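Local coordinates for cell division control protein 4 (Saccharomyces cerevisiae, PDB 3V7D), which serves as the substrate-recognition subunit of an SCF E3 ubiquitin ligase, binding phosphorylated targets such as the CDK inhibitor SIC1 for ubiquitination and proteasomal degradation, at residues B[355-360]-B[397-402]; B[362-367]-B[401-406]; B[371-376]-B[387-392]. The protein carries 1 engineered substitution. All blocks are in the same frame, centred on the assembly; numbering follows the deposited sequence.

Contact 1 (B[355-360]-B[397-402])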
loop_
_atom_site.group_PDB
_atom_site.type_symbol
_atom_site.label_atom_id
_atom_site.label_comp_id
_atom_site.label_asym_id
_atom_site.label_seq_id
_atom_site.Cartn_x
_atom_site.Cartn_y
_atom_site.Cartn_z
ATOM N N VAL B 355 22.149 10.464 5.021
ATOM C CA VAL B 355 20.834 9.868 4.797
ATOM C C VAL B 355 20.101 9.754 6.131
ATOM O O VAL B 355 20.441 8.911 6.960
ATOM C CB VAL B 355 20.921 8.473 4.141
ATOM C CG1 VAL B 355 19.530 8.004 3.720
ATOM C CG2 VAL B 355 21.861 8.498 2.936
ATOM N N GLY B 356 19.098 10.603 6.337
ATOM C CA GLY B 356 18.408 10.658 7.614
ATOM C C GLY B 356 16.938 10.279 7.591
ATOM O O GLY B 356 16.283 10.280 8.631
ATOM N N LEU B 357 16.412 9.944 6.418
ATOM C CA LEU B 357 14.988 9.641 6.299
ATOM C C LEU B 357 14.732 8.361 5.508
ATOM O O LEU B 357 15.245 8.189 4.399
ATOM C CB LEU B 357 14.249 10.817 5.647
ATOM C CG LEU B 357 14.307 12.157 6.383
ATOM C CD1 LEU B 357 13.866 13.306 5.483
ATOM C CD2 LEU B 357 13.450 12.094 7.634
ATOM N N LEU B 358 13.928 7.473 6.084
ATOM C CA LEU B 358 13.582 6.204 5.447
ATOM C C LEU B 358 12.096 5.944 5.565
ATOM O O LEU B 358 11.497 6.208 6.608
ATOM C CB LEU B 358 14.313 5.037 6.114
ATOM C CG LEU B 358 15.827 4.935 6.006
ATOM C CD1 LEU B 358 16.318 3.742 6.827
ATOM C CD2 LEU B 358 16.246 4.816 4.549
ATOM N N ARG B 359 11.505 5.417 4.498
ATOM C CA ARG B 359 10.122 4.955 4.539
ATOM C C ARG B 359 10.009 3.655 3.760
ATOM O O ARG B 359 10.737 3.438 2.792
ATOM C CB ARG B 359 9.174 5.997 3.948
ATOM C CG ARG B 359 9.062 7.277 4.753
ATOM C CD ARG B 359 7.962 7.204 5.773
ATOM N NE ARG B 359 7.812 8.469 6.485
ATOM C CZ ARG B 359 7.092 8.610 7.591
ATOM N NH1 ARG B 359 6.459 7.561 8.104
ATOM N NH2 ARG B 359 7.007 9.793 8.184
ATOM N N LEU B 360 9.099 2.790 4.189
ATOM C CA LEU B 360 8.867 1.529 3.505
ATOM C C LEU B 360 7.392 1.391 3.165
ATOM O O LEU B 360 6.545 1.363 4.057
ATOM C CB LEU B 360 9.322 0.358 4.377
ATOM C CG LEU B 360 9.246 -1.051 3.784
ATOM C CD1 LEU B 360 10.085 -1.156 2.516
ATOM C CD2 LEU B 360 9.688 -2.089 4.815
ATOM N N THR B 397 13.734 17.736 4.448
ATOM C CA THR B 397 13.345 17.777 5.854
ATOM C C THR B 397 12.306 16.706 6.180
ATOM O O THR B 397 12.266 16.183 7.294
ATOM C CB THR B 397 12.792 19.159 6.242
ATOM O OG1 THR B 397 11.775 19.540 5.310
ATOM C CG2 THR B 397 13.896 20.200 6.211
ATOM N N THR B 398 11.470 16.377 5.200
ATOM C CA THR B 398 10.418 15.388 5.404
ATOM C C THR B 398 9.880 14.863 4.076
ATOM O O THR B 398 9.924 15.554 3.060
ATOM C CB THR B 398 9.240 15.966 6.237
ATOM O OG1 THR B 398 8.279 14.937 6.494
ATOM C CG2 THR B 398 8.550 17.108 5.495
ATOM N N PHE B 399 9.381 13.633 4.092
ATOM C CA PHE B 399 8.622 13.108 2.966
ATOM C C PHE B 399 7.696 12.009 3.446
ATOM O O PHE B 399 7.879 11.455 4.526
ATOM C CB PHE B 399 9.538 12.590 1.848
ATOM C CG PHE B 399 10.137 11.230 2.115
ATOM C CD1 PHE B 399 11.357 11.109 2.758
ATOM C CD2 PHE B 399 9.490 10.074 1.699
ATOM C CE1 PHE B 399 11.917 9.863 2.991
ATOM C CE2 PHE B 399 10.039 8.826 1.932
ATOM C CZ PHE B 399 11.256 8.718 2.576
ATOM N N TYR B 400 6.694 11.695 2.637
ATOM C CA TYR B 400 5.818 10.576 2.929
ATOM C C TYR B 400 5.514 9.890 1.619
ATOM O O TYR B 400 5.577 10.518 0.560
ATOM C CB TYR B 400 4.534 11.038 3.612
ATOM C CG TYR B 400 3.865 9.948 4.430
ATOM C CD1 TYR B 400 4.256 9.701 5.741
ATOM C CD2 TYR B 400 2.842 9.169 3.891
ATOM C CE1 TYR B 400 3.649 8.708 6.494
ATOM C CE2 TYR B 400 2.226 8.174 4.641
ATOM C CZ TYR B 400 2.635 7.951 5.939
ATOM O OH TYR B 400 2.030 6.965 6.688
ATOM N N VAL B 401 5.192 8.603 1.677
ATOM C CA VAL B 401 5.095 7.840 0.444
ATOM C C VAL B 401 4.129 6.661 0.520
ATOM O O VAL B 401 3.945 6.043 1.574
ATOM C CB VAL B 401 6.494 7.343 0.011
ATOM C CG1 VAL B 401 6.959 6.193 0.905
ATOM C CG2 VAL B 401 6.499 6.929 -1.457
ATOM N N SER B 402 3.498 6.377 -0.615
ATOM C CA SER B 402 2.735 5.156 -0.805
ATOM C C SER B 402 3.233 4.539 -2.104
ATOM O O SER B 402 4.177 5.046 -2.707
ATOM C CB SER B 402 1.246 5.466 -0.919
ATOM O OG SER B 402 0.974 6.156 -2.131
HETATM O O HOH W 1 4.737 3.973 4.117
#
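Arg359 reaches across from strand 355-360 to Phe399, Tyr400 and Val401, and its long side chain changes character on the way. CB rests 3.8 Å from Val401 CG1 and also touches the Phe399 ring. CG comes closer to that ring, 3.4 Å from Phe399 CE2 and equally near CZ. The chain then bends at chi2 (-90°), so that CD turns out of the extended chain. NE passes Phe399 O, and the guanidinium arrives at Tyr400: Tyr400 CD1 lies 3.5 Å above the guanidinium plane, over the centre of the group, while NH1 is 3.4 Å from Tyr400 CE1. The two planes stand 59° apart, a tilted approach and not a flat stack. Arginine suits the place because its CB and CG pack against one aromatic ring while its planar head meets another.

On the other flank Leu357 CB meets the edge of the Phe399 ring, 3.7 Å from CE1, so this ring fills the space between Leu357 and Arg359. Leu357 CD1 carries on to Thr397 O.

The strands run nearly parallel (9°), with axes 7.5 Å apart, too far for direct backbone pairing; each belongs to its own sheet. Side chains bridge the gap, helped by a water that donates to Leu360 O at 3.2 Å and weakly to Val401 O. Leu357 and Thr397 also pack on the bound peptide. Innermost strands of adjacent blades meeting through side chains are the hallmark of the WD40 beta-propeller, here between WD 6 and WD 7.

Contact 2 (B[362-367]-B[401-406]); sequences DKFLVS and VSDNIL
Asp403 holds CG anti to its carbonyl carbon (chi1 -70°), and Lys363 has CG between its backbone N and carbonyl carbon (chi1 71°); these settings bring Asp403 CG and Lys363 CG to 3.5 Å of each other. Lys363 N donates to Asp403 OD1 over 3.1 Å at 150°, on its syn side though tilted out of the carboxylate plane, and Lys363 CG also lies 3.1 Å from OD1, a tight contact. Ser361 OG is a second hydrogen-bonding partner of OD1. An alanine in place of Asp403 would probably leave Lys363 N and Ser361 OG without this shared partner, and the two turns less firmly joined.

Asp362 OD2 stands near Asp403 OD2, like charges that would repel, an effect solvent probably moderates at this surface. Lys363 NZ does not reach the carboxylate (6.3 Å from Asp403 OD1) and bonds a water, which accepts from NZ at 3.2 Å and donates to Asp403 O at 2.9 Å.

Beneath these polar groups, Phe364 turns its ring edge to the same carbonyl, with CE2 3.4 Å from Asp403 O; Lys363 CG covers one ring face, and Phe386 meets the ring edge-to-face. Deeper still, the branched, apolar Val366 and Val401 mesh at CG2 and CG1, 3.8 Å apart. Ser402 OG, accepting from Asn404 N and Ile405 N, shapes its own turn as an ST motif. Tight turns between the first and second strands of adjacent blades, set side by side, belong to the WD40 propeller.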
loop_
_atom_site.group_PDB
_atom_site.type_symbol
_atom_site.label_atom_id
_atom_site.label_comp_id
_atom_site.label_asym_id
_atom_site.label_seq_id
_atom_site.Cartn_x
_atom_site.Cartn_y
_atom_site.Cartn_z
ATOM N N ASP B 362 4.633 -0.974 0.546
ATOM C CA ASP B 362 4.552 -2.367 0.115
ATOM C C ASP B 362 5.572 -2.720 -0.969
ATOM O O ASP B 362 6.123 -3.818 -0.962
ATOM C CB ASP B 362 3.137 -2.714 -0.368
ATOM C CG ASP B 362 2.147 -2.861 0.771
ATOM O OD1 ASP B 362 2.558 -3.303 1.865
ATOM O OD2 ASP B 362 0.955 -2.536 0.569
ATOM N N LYS B 363 5.837 -1.796 -1.890
ATOM C CA LYS B 363 6.750 -2.099 -2.991
ATOM C C LYS B 363 8.036 -1.264 -3.030
ATOM O O LYS B 363 8.986 -1.622 -3.727
ATOM C CB LYS B 363 6.019 -2.030 -4.338
ATOM C CG LYS B 363 5.637 -0.644 -4.779
ATOM C CD LYS B 363 4.743 -0.681 -6.019
ATOM C CE LYS B 363 5.500 -1.140 -7.260
ATOM N NZ LYS B 363 4.720 -0.931 -8.514
ATOM N N PHE B 364 8.081 -0.169 -2.277
ATOM C CA PHE B 364 9.245 0.718 -2.321
ATOM C C PHE B 364 9.904 0.929 -0.959
ATOM O O PHE B 364 9.228 1.234 0.023
ATOM C CB PHE B 364 8.859 2.101 -2.859
ATOM C CG PHE B 364 8.299 2.094 -4.246
ATOM C CD1 PHE B 364 9.012 1.543 -5.297
ATOM C CD2 PHE B 364 7.073 2.688 -4.508
ATOM C CE1 PHE B 364 8.499 1.559 -6.587
ATOM C CE2 PHE B 364 6.553 2.710 -5.788
ATOM C CZ PHE B 364 7.269 2.142 -6.833
ATOM N N LEU B 365 11.223 0.776 -0.903
ATOM C CA LEU B 365 12.000 1.390 0.170
ATOM C C LEU B 365 12.378 2.764 -0.348
ATOM O O LEU B 365 12.889 2.888 -1.463
ATOM C CB LEU B 365 13.265 0.589 0.488
ATOM C CG LEU B 365 14.246 1.264 1.459
ATOM C CD1 LEU B 365 13.641 1.421 2.853
ATOM C CD2 LEU B 365 15.573 0.510 1.534
ATOM N N VAL B 366 12.107 3.802 0.432
ATOM C CA VAL B 366 12.412 5.161 -0.014
ATOM C C VAL B 366 13.344 5.871 0.958
ATOM O O VAL B 366 13.156 5.809 2.173
ATOM C CB VAL B 366 11.134 5.999 -0.218
ATOM C CG1 VAL B 366 11.467 7.321 -0.910
ATOM C CG2 VAL B 366 10.113 5.221 -1.033
ATOM N N SER B 367 14.351 6.546 0.414
ATOM C CA SER B 367 15.345 7.231 1.229
ATOM C C SER B 367 15.572 8.657 0.740
ATOM O O SER B 367 15.486 8.944 -0.461
ATOM C CB SER B 367 16.665 6.467 1.205
ATOM O OG SER B 367 17.152 6.366 -0.128
ATOM N N VAL B 401 5.192 8.603 1.677
ATOM C CA VAL B 401 5.095 7.840 0.444
ATOM C C VAL B 401 4.129 6.661 0.520
ATOM O O VAL B 401 3.945 6.043 1.574
ATOM C CB VAL B 401 6.494 7.343 0.011
ATOM C CG1 VAL B 401 6.959 6.193 0.905
ATOM C CG2 VAL B 401 6.499 6.929 -1.457
ATOM N N SER B 402 3.498 6.377 -0.615
ATOM C CA SER B 402 2.735 5.156 -0.805
ATOM C C SER B 402 3.233 4.539 -2.104
ATOM O O SER B 402 4.177 5.046 -2.707
ATOM C CB SER B 402 1.246 5.466 -0.919
ATOM O OG SER B 402 0.974 6.156 -2.131
ATOM N N ASP B 403 2.601 3.457 -2.545
ATOM C CA ASP B 403 2.979 2.835 -3.807
ATOM C C ASP B 403 2.675 3.751 -4.988
ATOM O O ASP B 403 3.292 3.640 -6.038
ATOM C CB ASP B 403 2.266 1.495 -3.999
ATOM C CG ASP B 403 2.762 0.421 -3.048
ATOM O OD1 ASP B 403 3.877 0.562 -2.493
ATOM O OD2 ASP B 403 2.030 -0.573 -2.863
ATOM N N ASN B 404 1.731 4.665 -4.798
ATOM C CA ASN B 404 1.257 5.517 -5.879
ATOM C C ASN B 404 1.798 6.947 -5.856
ATOM O O ASN B 404 1.962 7.568 -6.902
ATOM C CB ASN B 404 -0.270 5.548 -5.874
ATOM C CG ASN B 404 -0.878 4.221 -6.286
ATOM O OD1 ASN B 404 -0.381 3.555 -7.190
ATOM N ND2 ASN B 404 -1.957 3.831 -5.622
ATOM N N ILE B 405 2.084 7.458 -4.662
ATOM C CA ILE B 405 2.383 8.872 -4.483
ATOM C C ILE B 405 3.592 9.106 -3.583
ATOM O O ILE B 405 3.744 8.451 -2.556
ATOM C CB ILE B 405 1.165 9.613 -3.871
ATOM C CG1 ILE B 405 0.024 9.711 -4.886
ATOM C CG2 ILE B 405 1.549 11.010 -3.402
ATOM C CD1 ILE B 405 0.265 10.750 -5.963
ATOM N N LEU B 406 4.451 10.040 -3.985
ATOM C CA LEU B 406 5.488 10.579 -3.114
ATOM C C LEU B 406 5.230 12.069 -2.880
ATOM O O LEU B 406 5.010 12.825 -3.828
ATOM C CB LEU B 406 6.873 10.388 -3.736
ATOM C CG LEU B 406 8.049 11.148 -3.106
ATOM C CD1 LEU B 406 8.376 10.606 -1.725
ATOM C CD2 LEU B 406 9.300 11.131 -4.006
HETATM O O HOH W 2 3.808 2.172 -8.528
#

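Contact 3 (B[371-376]-B[387-392])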
loop_
_atom_site.group_PDB
_atom_site.type_symbol
_atom_site.label_atom_id
_atom_site.label_comp_id
_atom_site.label_asym_id
_atom_site.label_seq_id
_atom_site.Cartn_x
_atom_site.Cartn_y
_atom_site.Cartn_z
ATOM N N ASP B 371 21.302 16.375 0.784
ATOM C CA ASP B 371 21.691 17.086 -0.430
ATOM C C ASP B 371 20.481 17.336 -1.327
ATOM O O ASP B 371 20.615 17.847 -2.441
ATOM C CB ASP B 371 22.765 16.309 -1.190
ATOM C CG ASP B 371 22.291 14.937 -1.635
ATOM O OD1 ASP B 371 21.180 14.527 -1.235
ATOM O OD2 ASP B 371 23.037 14.262 -2.378
ATOM N N GLY B 372 19.303 16.955 -0.839
ATOM C CA GLY B 372 18.068 17.149 -1.580
ATOM C C GLY B 372 17.688 15.984 -2.475
ATOM O O GLY B 372 16.728 16.072 -3.247
ATOM N N SER B 373 18.436 14.891 -2.378
ATOM C CA SER B 373 18.167 13.718 -3.201
ATOM C C SER B 373 17.184 12.777 -2.517
ATOM O O SER B 373 17.185 12.636 -1.294
ATOM C CB SER B 373 19.462 12.967 -3.523
ATOM O OG SER B 373 20.094 12.522 -2.336
ATOM N N ILE B 374 16.349 12.140 -3.328
ATOM C CA ILE B 374 15.410 11.135 -2.862
ATOM C C ILE B 374 15.560 9.918 -3.770
ATOM O O ILE B 374 15.625 10.062 -4.991
ATOM C CB ILE B 374 13.965 11.654 -2.944
ATOM C CG1 ILE B 374 13.790 12.891 -2.061
ATOM C CG2 ILE B 374 12.974 10.571 -2.543
ATOM C CD1 ILE B 374 12.560 13.697 -2.394
ATOM N N ARG B 375 15.627 8.728 -3.179
ATOM C CA ARG B 375 15.795 7.503 -3.956
ATOM C C ARG B 375 14.727 6.464 -3.640
ATOM O O ARG B 375 14.395 6.229 -2.477
ATOM C CB ARG B 375 17.175 6.889 -3.704
ATOM C CG ARG B 375 18.338 7.742 -4.145
ATOM C CD ARG B 375 18.633 7.564 -5.621
ATOM N NE ARG B 375 19.751 8.406 -6.032
ATOM C CZ ARG B 375 20.319 8.363 -7.231
ATOM N NH1 ARG B 375 19.878 7.511 -8.146
ATOM N NH2 ARG B 375 21.331 9.172 -7.511
ATOM N N GLY B 376 14.205 5.833 -4.687
ATOM C CA GLY B 376 13.280 4.729 -4.527
ATOM C C GLY B 376 13.919 3.402 -4.894
ATOM O O GLY B 376 14.462 3.236 -5.987
ATOM N N SER B 387 14.289 8.139 -8.830
ATOM C CA SER B 387 15.288 9.069 -8.334
ATOM C C SER B 387 14.771 10.493 -8.499
ATOM O O SER B 387 14.347 10.883 -9.591
ATOM C CB SER B 387 16.595 8.893 -9.108
ATOM O OG SER B 387 17.555 9.854 -8.707
ATOM N N TYR B 388 14.789 11.261 -7.413
ATOM C CA TYR B 388 14.348 12.651 -7.469
ATOM C C TYR B 388 15.310 13.576 -6.742
ATOM O O TYR B 388 16.077 13.138 -5.884
ATOM C CB TYR B 388 12.938 12.809 -6.889
ATOM C CG TYR B 388 11.867 12.073 -7.663
ATOM C CD1 TYR B 388 11.432 12.535 -8.900
ATOM C CD2 TYR B 388 11.287 10.919 -7.152
ATOM C CE1 TYR B 388 10.452 11.862 -9.607
ATOM C CE2 TYR B 388 10.307 10.242 -7.846
ATOM C CZ TYR B 388 9.893 10.715 -9.071
ATOM O OH TYR B 388 8.915 10.033 -9.759
ATOM N N HIS B 389 15.258 14.857 -7.088
ATOM C CA HIS B 389 16.108 15.855 -6.460
ATOM C C HIS B 389 15.396 17.205 -6.412
ATOM O O HIS B 389 14.930 17.703 -7.431
ATOM C CB HIS B 389 17.418 15.985 -7.240
ATOM C CG HIS B 389 18.624 16.143 -6.373
ATOM N ND1 HIS B 389 19.594 15.169 -6.265
ATOM C CD2 HIS B 389 19.021 17.159 -5.569
ATOM C CE1 HIS B 389 20.539 15.581 -5.438
ATOM N NE2 HIS B 389 20.213 16.784 -5.000
ATOM N N HIS B 390 15.294 17.789 -5.225
ATOM C CA HIS B 390 14.748 19.133 -5.109
ATOM C C HIS B 390 15.711 20.111 -5.783
ATOM O O HIS B 390 16.909 20.108 -5.500
ATOM C CB HIS B 390 14.501 19.499 -3.642
ATOM C CG HIS B 390 13.284 18.847 -3.056
ATOM N ND1 HIS B 390 12.654 19.320 -1.925
ATOM C CD2 HIS B 390 12.578 17.761 -3.454
ATOM C CE1 HIS B 390 11.614 18.554 -1.650
ATOM N NE2 HIS B 390 11.547 17.598 -2.561
ATOM N N THR B 391 15.183 20.928 -6.690
ATOM C CA THR B 391 16.012 21.747 -7.574
ATOM C C THR B 391 16.853 22.799 -6.854
ATOM O O THR B 391 17.862 23.257 -7.390
ATOM C CB THR B 391 15.168 22.447 -8.663
ATOM O OG1 THR B 391 14.089 23.158 -8.047
ATOM C CG2 THR B 391 14.603 21.429 -9.646
ATOM N N ASN B 392 16.448 23.199 -5.653
ATOM C CA ASN B 392 17.244 24.181 -4.921
ATOM C C ASN B 392 18.331 23.524 -4.076
ATOM O O ASN B 392 19.054 24.199 -3.348
ATOM C CB ASN B 392 16.376 25.140 -4.092
ATOM C CG ASN B 392 15.616 24.442 -2.981
ATOM O OD1 ASN B 392 15.727 23.229 -2.790
ATOM N ND2 ASN B 392 14.840 25.216 -2.230
HETATM O O HOH W 3 18.325 10.765 -6.303
#
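Ile374 and Tyr388 form the hydrogen-bonded pair of an antiparallel ladder between strands 373-376 and 387-389, with 2.8 Å both from Ile374 N to Tyr388 O and from Tyr388 N to Ile374 O; His390 N extends it to Gly372 O.

Where the ladder ends, the His389 ring lies over the backbone, one face above Ser373 N and Gly372 C. Its NE2 donates to Asp371 O (2.8 Å, 136°), approaching from above the carbonyl plane. Gly372, at phi 91°, suits this spot: a CB would jam against Asp371 O and crowd His389 CD2. Asp371 OD1 accepts from Ser373 N, an Asx turn, and from Ser373 OG.

Farther along, Ser387 OG sits 3.3 Å above the Arg375 guanidinium plane, toward its rim, and a water joins OG to Ile374 O. On the face carrying Ile374 and Tyr388, Ile374 CD1 touches His390 NE2; Ser410 bonds the ring at ND1 and Ser408 at NE2.

Asp371, His351, Ser367 and Trp377 correspond to the Asp-His-Ser-Trp tetrad of WD40 blades; Ser373 OG bonds both Asp371 OD1 and His351, and Ser367 OG bonds His351 and Trp377. The chemistry is consistent with a proton on His389 NE2, directed at Asp371 O, while the Asp371 carboxylate holds the turn.

Overall arrangement
Followed from the N terminus, the chain lays down 355-360, turns into 362-367 and then 371-376, three successive strands of the WD 6 sheet. Contact 3 closes the shortest loop, pairing 371-376 with 387-392 in a hairpin that completes this sheet and leads into WD 7. It lies within the longer loops of contacts 1 and 2, which open one after the other and close on the same part of the chain, where Val401 and Ser402 belong to both. Contact 1 joins the inner strands of the two blades; contact 2 joins the adjoining turns, and the second strand of WD 6 to the end of the first strand of WD 7. Arg359 O to Val366 N probably links contacts 1 and 2, and Ser367 O to Arg375 N contacts 2 and 3; contacts 1 and 3 do not touch.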